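Local coordinates for protein putative isochorismatase (Bordetella bronchiseptica, PDB 3UAO) that hydrolyses maleamate to maleate and ammonia, a late step in the bacterial degradation of nicotinate (vitamin B3), at residues Thr76-Trp86 / Met217-Lys225. Numbering follows the deposited sequence.
Sequences TVLAAARERGW and MTHDEALAK
Leu223 lies against Ala80, Val77, Thr76 and Arg84 as a knob in a hole. Its CB passes near Arg84 NH2. With CG anti to the carbonyl carbon (chi1 -59°), both methyls face the C-terminal part of helix 67-84. Leu223 CD2 touches Ala80 CB at 3.7 Å and meets Trp86 CH2 obliquely at 4.3 Å. Leu223 CD1 lies 4.4 Å from Val77 CG2, close to Thr76 O and CG2. At the N-terminal end of helix 219-224, Val77 CG2 packs on His219 CB at 3.8 Å, while His219 ND1 is hydrogen-bonded to Asp192 OD2.

At the other end, the extended Arg84 side chain points its guanidinium end-on at Leu223 O. Arg84 NH1 and NH2 each donate to Leu223 O over 3.0 Å. The oxygen lies in the guanidinium plane, but only NH1 meets it on a lone pair; NH2 sits above the carbonyl plane. Arg84 CD lies over the rim of one face of the Trp86 ring. Lys225 NZ is placed near that ring's edge and Arg84 NH1, but doubtfully, because the Lys225 side chain is modelled too close to Ala222 O.

The two helix segments run nearly parallel, 9° apart, on one side of the parallel sheet of this Rossmann-like isochorismatase fold. The two Arg84 bonds to Leu223 O join the C-terminal ends of both helices.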
# COMPACT_ATOMS: atom_id res chain seq x y z
N THR A 76 -26.73 -13.56 -11.49
CA THR A 76 -27.64 -12.51 -11.95
C THR A 76 -26.98 -11.13 -11.87
O THR A 76 -27.23 -10.26 -12.70
CB THR A 76 -28.97 -12.49 -11.14
OG1 THR A 76 -29.52 -13.81 -11.08
CG2 THR A 76 -30.00 -11.57 -11.79
N VAL A 77 -26.11 -10.96 -10.88
CA VAL A 77 -25.40 -9.71 -10.71
C VAL A 77 -24.31 -9.50 -11.76
O VAL A 77 -24.22 -8.41 -12.33
CB VAL A 77 -24.81 -9.58 -9.33
CG1 VAL A 77 -24.01 -8.29 -9.21
CG2 VAL A 77 -25.94 -9.59 -8.31
N LEU A 78 -23.51 -10.55 -11.99
CA LEU A 78 -22.48 -10.57 -13.00
C LEU A 78 -23.08 -10.29 -14.41
O LEU A 78 -22.58 -9.42 -15.15
CB LEU A 78 -21.75 -11.93 -12.95
CG LEU A 78 -20.61 -12.13 -13.94
CD1 LEU A 78 -19.63 -11.00 -13.72
CD2 LEU A 78 -19.94 -13.49 -13.83
N ALA A 79 -24.14 -11.01 -14.77
CA ALA A 79 -24.82 -10.75 -16.03
C ALA A 79 -25.31 -9.29 -16.07
O ALA A 79 -25.06 -8.57 -17.05
CB ALA A 79 -25.99 -11.75 -16.27
N ALA A 80 -25.94 -8.83 -15.00
CA ALA A 80 -26.43 -7.45 -14.98
C ALA A 80 -25.26 -6.45 -15.08
O ALA A 80 -25.36 -5.43 -15.76
CB ALA A 80 -27.30 -7.20 -13.75
N ALA A 81 -24.16 -6.76 -14.40
CA ALA A 81 -22.91 -5.97 -14.52
C ALA A 81 -22.47 -5.90 -15.98
O ALA A 81 -22.13 -4.83 -16.47
CB ALA A 81 -21.81 -6.56 -13.66
N ARG A 82 -22.49 -7.04 -16.65
CA ARG A 82 -22.13 -7.12 -18.07
C ARG A 82 -23.10 -6.38 -18.99
O ARG A 82 -22.68 -5.72 -19.89
CB ARG A 82 -21.98 -8.58 -18.50
CG ARG A 82 -20.79 -9.25 -17.87
CD ARG A 82 -20.89 -10.73 -17.92
NE ARG A 82 -19.66 -11.32 -17.41
CZ ARG A 82 -19.45 -12.62 -17.20
NH1 ARG A 82 -20.40 -13.54 -17.40
NH2 ARG A 82 -18.25 -12.99 -16.76
N GLU A 83 -24.41 -6.47 -18.74
CA GLU A 83 -25.36 -5.64 -19.49
C GLU A 83 -25.11 -4.13 -19.28
O GLU A 83 -25.25 -3.33 -20.20
CB GLU A 83 -26.82 -5.99 -19.16
CG GLU A 83 -27.88 -5.22 -20.05
CD GLU A 83 -29.34 -5.57 -19.69
OE1 GLU A 83 -29.85 -6.58 -20.22
OE2 GLU A 83 -29.98 -4.82 -18.91
N ARG A 84 -24.73 -3.74 -18.07
CA ARG A 84 -24.59 -2.33 -17.79
C ARG A 84 -23.20 -1.76 -18.12
O ARG A 84 -23.01 -0.57 -18.08
CB ARG A 84 -24.99 -2.07 -16.35
CG ARG A 84 -26.47 -2.29 -16.14
CD ARG A 84 -26.82 -2.45 -14.69
NE ARG A 84 -28.21 -2.82 -14.49
CZ ARG A 84 -28.90 -2.65 -13.36
NH1 ARG A 84 -28.33 -2.11 -12.28
NH2 ARG A 84 -30.18 -3.03 -13.31
N GLY A 85 -22.26 -2.61 -18.52
CA GLY A 85 -20.91 -2.14 -18.84
C GLY A 85 -20.12 -1.73 -17.60
O GLY A 85 -19.38 -0.76 -17.62
N TRP A 86 -20.29 -2.48 -16.51
CA TRP A 86 -19.69 -2.14 -15.23
C TRP A 86 -18.32 -2.76 -15.20
O TRP A 86 -18.17 -3.89 -15.62
CB TRP A 86 -20.49 -2.72 -14.06
CG TRP A 86 -21.72 -2.00 -13.71
CD1 TRP A 86 -22.15 -0.82 -14.21
CD2 TRP A 86 -22.66 -2.38 -12.71
NE1 TRP A 86 -23.33 -0.44 -13.61
CE2 TRP A 86 -23.66 -1.39 -12.69
CE3 TRP A 86 -22.78 -3.48 -11.85
CZ2 TRP A 86 -24.76 -1.46 -11.83
CZ3 TRP A 86 -23.86 -3.55 -11.00
CH2 TRP A 86 -24.84 -2.55 -10.99
N MET A 217 -27.41 -4.69 1.16
CA MET A 217 -28.74 -5.02 0.69
C MET A 217 -28.71 -6.31 -0.15
O MET A 217 -27.65 -6.76 -0.59
CB MET A 217 -29.31 -3.82 -0.10
CG MET A 217 -28.50 -3.36 -1.33
SD MET A 217 -29.10 -1.72 -1.86
CE MET A 217 -28.29 -0.67 -0.67
N THR A 218 -29.88 -6.90 -0.37
CA THR A 218 -30.02 -8.05 -1.26
C THR A 218 -29.88 -7.60 -2.70
O THR A 218 -30.04 -6.42 -3.01
CB THR A 218 -31.38 -8.76 -1.06
OG1 THR A 218 -32.45 -7.84 -1.29
CG2 THR A 218 -31.49 -9.30 0.35
N HIS A 219 -29.57 -8.54 -3.59
CA HIS A 219 -29.18 -8.22 -4.97
C HIS A 219 -30.29 -7.57 -5.81
O HIS A 219 -30.02 -6.71 -6.63
CB HIS A 219 -28.63 -9.46 -5.69
CG HIS A 219 -29.69 -10.37 -6.21
ND1 HIS A 219 -30.37 -11.26 -5.41
CD2 HIS A 219 -30.19 -10.52 -7.46
CE1 HIS A 219 -31.23 -11.94 -6.15
NE2 HIS A 219 -31.15 -11.50 -7.40
N ASP A 220 -31.53 -7.98 -5.63
CA ASP A 220 -32.64 -7.36 -6.36
C ASP A 220 -32.71 -5.88 -6.01
O ASP A 220 -32.90 -5.03 -6.87
CB ASP A 220 -33.97 -8.05 -6.05
CG ASP A 220 -34.27 -8.15 -4.54
OD1 ASP A 220 -33.39 -8.58 -3.75
OD2 ASP A 220 -35.40 -7.79 -4.14
N GLU A 221 -32.49 -5.61 -4.73
CA GLU A 221 -32.48 -4.26 -4.20
C GLU A 221 -31.33 -3.46 -4.80
O GLU A 221 -31.55 -2.33 -5.24
CB GLU A 221 -32.30 -4.33 -2.70
CG GLU A 221 -33.08 -3.36 -1.88
CD GLU A 221 -33.40 -3.99 -0.54
OE1 GLU A 221 -34.46 -4.67 -0.43
OE2 GLU A 221 -32.55 -3.86 0.37
N ALA A 222 -30.12 -4.04 -4.80
CA ALA A 222 -28.91 -3.39 -5.33
C ALA A 222 -29.08 -3.03 -6.81
O ALA A 222 -28.95 -1.88 -7.18
CB ALA A 222 -27.65 -4.28 -5.13
N LEU A 223 -29.45 -4.02 -7.63
CA LEU A 223 -29.64 -3.82 -9.05
C LEU A 223 -30.76 -2.84 -9.40
O LEU A 223 -30.68 -2.18 -10.43
CB LEU A 223 -29.91 -5.15 -9.75
CG LEU A 223 -28.82 -6.23 -9.63
CD1 LEU A 223 -29.36 -7.57 -10.19
CD2 LEU A 223 -27.50 -5.84 -10.29
N ALA A 224 -31.80 -2.74 -8.56
CA ALA A 224 -32.84 -1.71 -8.75
C ALA A 224 -32.31 -0.30 -8.38
O ALA A 224 -32.75 0.70 -8.97
CB ALA A 224 -34.11 -2.03 -7.94
N LYS A 225 -31.38 -0.26 -7.42
CA LYS A 225 -30.81 0.95 -6.78
C LYS A 225 -31.71 1.44 -5.65
O LYS A 225 -31.55 1.01 -4.49
CB LYS A 225 -30.48 2.08 -7.78
CG LYS A 225 -29.20 1.95 -8.56
CD LYS A 225 -28.61 0.58 -8.50
CE LYS A 225 -27.73 0.25 -9.67
NZ LYS A 225 -27.37 -1.17 -9.51